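Alcohol oxidase (Myceliophthora thermophila, PDB 6F74) binds FAD and probably acts as a flavin-dependent oxidase, coupling substrate oxidation to the use of molecular oxygen, as in other VAO-type flavoproteins. Local coordinates at residues Cys30-Thr33 / Ala37-Pro40; Ser43-Phe48 / Leu142-Gln147. All coordinates share one frame; numbering follows the deposited sequence.

Overall arrangement
Two neighbouring contacts illustrate how the N-terminal part of the chain is fastened to helix 135-147. Contact 1 comes first along the chain and is purely local, closing a small loop just ahead of helix 42-52. Contact 2 follows in series and reaches 94 residues onward, setting that same helix against helix 135-147 of the FAD-binding domain. Their centres lie about 12 Å apart, each about 31 Å from the centre of the chain and away from the FAD-binding residues. They touch: Trp-39 meets Trp-45, and Pro-40 reaches both Trp-45 and Phe-144. One continuous, largely aromatic packing region thus runs from the disulfide-closed loop to the helix pair at the periphery of the molecule.

Contact 1: residues Cys30-Thr33 / Ala37-Pro40; sequences CRCT and ACWP
Cys-32 SG is bonded to Cys-38 SG at 2.1 Å and lies 3.1 Å from Trp-39 N, the amide that directly follows the partner cysteine. The two half-cystines reach this bond differently. Cys-32 extends its SG anti to its own backbone N (chi1 -167°), pointing across to 37-40, whereas Cys-38 folds SG between its N and carbonyl carbon (chi1 54°), which keeps the sulfur close over its own main chain. The bridge turns in the right-handed sense, with a torsion about the S-S bond of 105°. It closes a miniature loop of seven residues containing no helix or strand, a short-range N-terminal disulfide placed shortly before helix 42-52. A second disulfide, Cys-30 to Cys-596, starts two residues earlier, so this piece of chain is tied both to itself and to the C-terminal end of the protein. Just past the bridge, Trp-39 lies alongside the 32-33 backbone. Trp-39 CB is 3.5 Å from Thr-33 O, and the benzo part of the indole then passes the Thr-33 carbonyl group obliquely, Trp-39 CE3 coming to 3.2 Å from Thr-33 C. Farther along the rim, the Cys-32 carbonyl oxygen lies in the plane of the indole at its edge, 3.5 Å from Trp-39 CZ3. One face of the same ring takes Pro-40 CD, 3.6 Å above the plane and displaced toward the rim. Thr-33 contributes through its main chain; its CB is directed away from 37-40, and its OG1 hydrogen-bonds to the carboxylate of Glu-36 inside the loop. Backbone hydrogen bonding between Cys-32 and Asn-149 joins the loop to the chain just beyond helix 135-147.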
loop_
_atom_site.group_PDB
_atom_site.type_symbol
_atom_site.label_atom_id
_atom_site.label_comp_id
_atom_site.label_asym_id
_atom_site.label_seq_id
_atom_site.Cartn_x
_atom_site.Cartn_y
_atom_site.Cartn_z
ATOM N N CYS A 30 26.332 2.422 -13.793
ATOM C CA CYS A 30 25.892 3.016 -12.554
ATOM C C CYS A 30 25.408 4.439 -12.762
ATOM O O CYS A 30 26.048 5.229 -13.477
ATOM C CB CYS A 30 27.025 3.029 -11.536
ATOM S SG CYS A 30 27.697 1.380 -11.208
ATOM N N ARG A 31 24.320 4.774 -12.104
ATOM C CA ARG A 31 23.872 6.143 -12.034
ATOM C C ARG A 31 24.854 6.996 -11.212
ATOM O O ARG A 31 25.507 6.499 -10.268
ATOM C CB ARG A 31 22.458 6.223 -11.422
ATOM C CG ARG A 31 21.320 5.808 -12.373
ATOM C CD ARG A 31 21.226 4.323 -12.620
ATOM N NE ARG A 31 19.945 3.954 -13.267
ATOM C CZ ARG A 31 19.781 3.442 -14.492
ATOM N NH1 ARG A 31 20.792 3.193 -15.306
ATOM N NH2 ARG A 31 18.553 3.165 -14.908
ATOM N N CYS A 32 24.948 8.259 -11.603
ATOM C CA CYS A 32 25.754 9.264 -10.912
ATOM C C CYS A 32 25.082 9.752 -9.618
ATOM O O CYS A 32 23.880 9.962 -9.584
ATOM C CB CYS A 32 25.997 10.459 -11.844
ATOM S SG CYS A 32 27.261 11.571 -11.277
ATOM N N THR A 33 25.889 9.962 -8.574
ATOM C CA THR A 33 25.404 10.369 -7.259
ATOM C C THR A 33 26.122 11.609 -6.768
ATOM O O THR A 33 27.127 11.984 -7.333
ATOM C CB THR A 33 25.564 9.210 -6.246
ATOM O OG1 THR A 33 26.934 8.794 -6.188
ATOM C CG2 THR A 33 24.696 8.028 -6.694
ATOM N N ALA A 37 32.423 13.237 -9.557
ATOM C CA ALA A 37 32.857 14.097 -10.652
ATOM C C ALA A 37 31.753 14.309 -11.715
ATOM O O ALA A 37 31.599 15.409 -12.244
ATOM C CB ALA A 37 34.102 13.503 -11.302
ATOM N N CYS A 38 30.983 13.265 -12.002
ATOM C CA CYS A 38 29.879 13.342 -12.973
ATOM C C CYS A 38 28.631 14.133 -12.518
ATOM O O CYS A 38 27.772 14.491 -13.328
ATOM C CB CYS A 38 29.471 11.918 -13.411
ATOM S SG CYS A 38 29.066 10.807 -12.057
ATOM N N TRP A 39 28.514 14.383 -11.223
ATOM C CA TRP A 39 27.348 15.070 -10.669
ATOM C C TRP A 39 27.354 16.502 -11.157
ATOM O O TRP A 39 28.371 17.154 -11.067
ATOM C CB TRP A 39 27.374 15.011 -9.140
ATOM C CG TRP A 39 26.138 15.511 -8.460
ATOM C CD1 TRP A 39 25.979 16.706 -7.841
ATOM C CD2 TRP A 39 24.890 14.802 -8.304
ATOM N NE1 TRP A 39 24.716 16.811 -7.319
ATOM C CE2 TRP A 39 24.018 15.661 -7.594
ATOM C CE3 TRP A 39 24.425 13.533 -8.711
ATOM C CZ2 TRP A 39 22.710 15.301 -7.268
ATOM C CZ3 TRP A 39 23.129 13.163 -8.395
ATOM C CH2 TRP A 39 22.271 14.052 -7.679
ATOM N N PRO A 40 26.225 17.002 -11.688
ATOM C CA PRO A 40 26.189 18.403 -12.136
ATOM C C PRO A 40 26.529 19.406 -11.023
ATOM O O PRO A 40 26.088 19.211 -9.893
ATOM C CB PRO A 40 24.743 18.585 -12.609
ATOM C CG PRO A 40 24.216 17.219 -12.832
ATOM C CD PRO A 40 24.925 16.339 -11.850
#

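Contact 2: residues Ser43-Phe48 / Leu142-Gln147; sequences SVWEAF and LNFAKQ
Phe-144 lays one face of its ring on Phe-48 of helix 42-52 and meets two further side chains of that helix, Trp-45 and Val-44, at other angles. With Phe-48 it makes an offset stack: the planes differ by only 12° and the centroids lie 4.1 Å apart. The slip between the rings brings Phe-144 CD2 to 3.5 Å from Phe-48 CG, while Phe-144 CB sits over the Phe-48 face in a CH-pi contact, 4.0 Å from the ring centroid. Trp-45 is turned quite differently. Its six-membered ring is inclined at 44° to Phe-144, an oblique meeting in which Phe-144 CE1 comes over one face of the indole, 3.5 Å from Trp-45 CZ3. Val-44 completes the set by placing CG1 at the edge of the Phe-144 ring, close to its plane and 3.9 Å from Phe-144 CE2. Phe-144 reaches all three because its CG stands anti to the backbone N (chi1 -174°), thrusting the ring out across the gap. That reach is needed: the axes of 43-48 and 142-147, nearly antiparallel, come no closer than 12.6 Å, and aromatic bulk spans the distance in place of close backbone approach. Beyond the pair, Trp-45 stacks on Tyr-128, and His-148 adds another ring beside Phe-144. On helix 135-147, Leu-142 and Ala-145 instead touch Leu-152 of strand 152-155. Helix 135-147 is the connection between parallel strands 128-131 and 152-155, a beta-alpha-beta crossover of the FAD-binding domain, onto which helix 42-52 is packed through a buried aromatic cluster of Trp-45, Phe-48 and Phe-144.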
loop_
_atom_site.group_PDB
_atom_site.type_symbol
_atom_site.label_atom_id
_atom_site.label_comp_id
_atom_site.label_asym_id
_atom_site.label_seq_id
_atom_site.Cartn_x
_atom_site.Cartn_y
_atom_site.Cartn_z
ATOM N N SER A 43 25.915 25.500 -10.742
ATOM C CA SER A 43 25.405 26.309 -11.856
ATOM C C SER A 43 24.416 25.536 -12.745
ATOM O O SER A 43 23.420 26.095 -13.231
ATOM C CB SER A 43 26.569 26.849 -12.695
ATOM O OG SER A 43 27.193 25.797 -13.423
ATOM N N VAL A 44 24.680 24.243 -12.948
ATOM C CA VAL A 44 23.814 23.407 -13.778
ATOM C C VAL A 44 22.462 23.224 -13.096
ATOM O O VAL A 44 21.431 23.357 -13.736
ATOM C CB VAL A 44 24.473 22.042 -14.127
ATOM C CG1 VAL A 44 23.485 21.102 -14.854
ATOM C CG2 VAL A 44 25.718 22.279 -14.981
ATOM N N TRP A 45 22.470 22.941 -11.799
ATOM C CA TRP A 45 21.226 22.808 -11.034
ATOM C C TRP A 45 20.433 24.103 -11.014
ATOM O O TRP A 45 19.190 24.089 -11.138
ATOM C CB TRP A 45 21.502 22.328 -9.607
ATOM C CG TRP A 45 21.952 20.881 -9.529
ATOM C CD1 TRP A 45 23.201 20.435 -9.248
ATOM C CD2 TRP A 45 21.147 19.717 -9.717
ATOM N NE1 TRP A 45 23.240 19.056 -9.255
ATOM C CE2 TRP A 45 21.984 18.588 -9.537
ATOM C CE3 TRP A 45 19.790 19.503 -10.015
ATOM C CZ2 TRP A 45 21.515 17.274 -9.664
ATOM C CZ3 TRP A 45 19.327 18.197 -10.125
ATOM C CH2 TRP A 45 20.196 17.101 -9.949
ATOM N N GLU A 46 21.140 25.229 -10.858
ATOM C CA GLU A 46 20.502 26.530 -10.829
ATOM C C GLU A 46 19.819 26.867 -12.180
ATOM O O GLU A 46 18.680 27.326 -12.211
ATOM C CB GLU A 46 21.552 27.568 -10.454
ATOM C CG GLU A 46 21.077 29.013 -10.265
ATOM C CD GLU A 46 22.217 29.904 -9.794
ATOM O OE1 GLU A 46 23.126 29.361 -9.066
ATOM O OE2 GLU A 46 22.246 31.130 -10.158
ATOM N N ALA A 47 20.509 26.584 -13.283
ATOM C CA ALA A 47 19.923 26.735 -14.628
ATOM C C ALA A 47 18.695 25.829 -14.841
ATOM O O ALA A 47 17.747 26.201 -15.531
ATOM C CB ALA A 47 20.973 26.470 -15.707
ATOM N N PHE A 48 18.720 24.641 -14.246
ATOM C CA PHE A 48 17.590 23.707 -14.332
ATOM C C PHE A 48 16.396 24.254 -13.517
ATOM O O PHE A 48 15.230 24.202 -13.966
ATOM C CB PHE A 48 18.060 22.295 -13.911
ATOM C CG PHE A 48 16.970 21.246 -13.871
ATOM C CD1 PHE A 48 16.043 21.110 -14.893
ATOM C CD2 PHE A 48 16.881 20.371 -12.773
ATOM C CE1 PHE A 48 15.042 20.136 -14.830
ATOM C CE2 PHE A 48 15.899 19.395 -12.713
ATOM C CZ PHE A 48 14.965 19.288 -13.749
ATOM N N LEU A 142 12.281 14.261 -16.296
ATOM C CA LEU A 142 12.639 13.032 -16.964
ATOM C C LEU A 142 13.902 13.245 -17.798
ATOM O O LEU A 142 14.896 12.533 -17.600
ATOM C CB LEU A 142 11.500 12.526 -17.847
ATOM C CG LEU A 142 11.776 11.304 -18.739
ATOM C CD1 LEU A 142 12.191 10.080 -17.932
ATOM C CD2 LEU A 142 10.570 10.975 -19.577
ATOM N N ASN A 143 13.861 14.231 -18.695
ATOM C CA ASN A 143 14.973 14.489 -19.609
ATOM C C ASN A 143 16.290 14.807 -18.885
ATOM O O ASN A 143 17.340 14.285 -19.258
ATOM C CB ASN A 143 14.630 15.631 -20.597
ATOM C CG ASN A 143 13.614 15.232 -21.659
ATOM O OD1 ASN A 143 13.227 14.083 -21.756
ATOM N ND2 ASN A 143 13.191 16.197 -22.485
ATOM N N PHE A 144 16.232 15.659 -17.874
ATOM C CA PHE A 144 17.420 16.010 -17.085
ATOM C C PHE A 144 18.025 14.758 -16.397
ATOM O O PHE A 144 19.227 14.597 -16.388
ATOM C CB PHE A 144 17.085 17.127 -16.067
ATOM C CG PHE A 144 18.270 17.665 -15.315
ATOM C CD1 PHE A 144 18.794 16.965 -14.214
ATOM C CD2 PHE A 144 18.863 18.859 -15.680
ATOM C CE1 PHE A 144 19.866 17.453 -13.509
ATOM C CE2 PHE A 144 19.952 19.350 -14.987
ATOM C CZ PHE A 144 20.452 18.647 -13.892
ATOM N N ALA A 145 17.192 13.878 -15.844
ATOM C CA ALA A 145 17.671 12.652 -15.165
ATOM C C ALA A 145 18.442 11.776 -16.127
ATOM O O ALA A 145 19.540 11.300 -15.824
ATOM C CB ALA A 145 16.502 11.862 -14.603
ATOM N N LYS A 146 17.842 11.562 -17.300
ATOM C CA LYS A 146 18.458 10.759 -18.355
ATOM C C LYS A 146 19.720 11.437 -18.892
ATOM O O LYS A 146 20.729 10.796 -19.083
ATOM C CB LYS A 146 17.475 10.525 -19.522
ATOM C CG LYS A 146 16.237 9.708 -19.204
ATOM C CD LYS A 146 15.510 9.278 -20.472
ATOM C CE LYS A 146 14.939 10.440 -21.259
ATOM N NZ LYS A 146 14.293 10.001 -22.505
ATOM N N GLN A 147 19.662 12.738 -19.111
ATOM C CA GLN A 147 20.802 13.468 -19.644
ATOM C C GLN A 147 22.024 13.397 -18.716
ATOM O O GLN A 147 23.147 13.137 -19.203
ATOM C CB GLN A 147 20.450 14.928 -19.885
ATOM C CG GLN A 147 21.568 15.685 -20.618
ATOM C CD GLN A 147 21.271 17.125 -20.809
ATOM O OE1 GLN A 147 20.184 17.584 -20.513
ATOM N NE2 GLN A 147 22.232 17.846 -21.360
#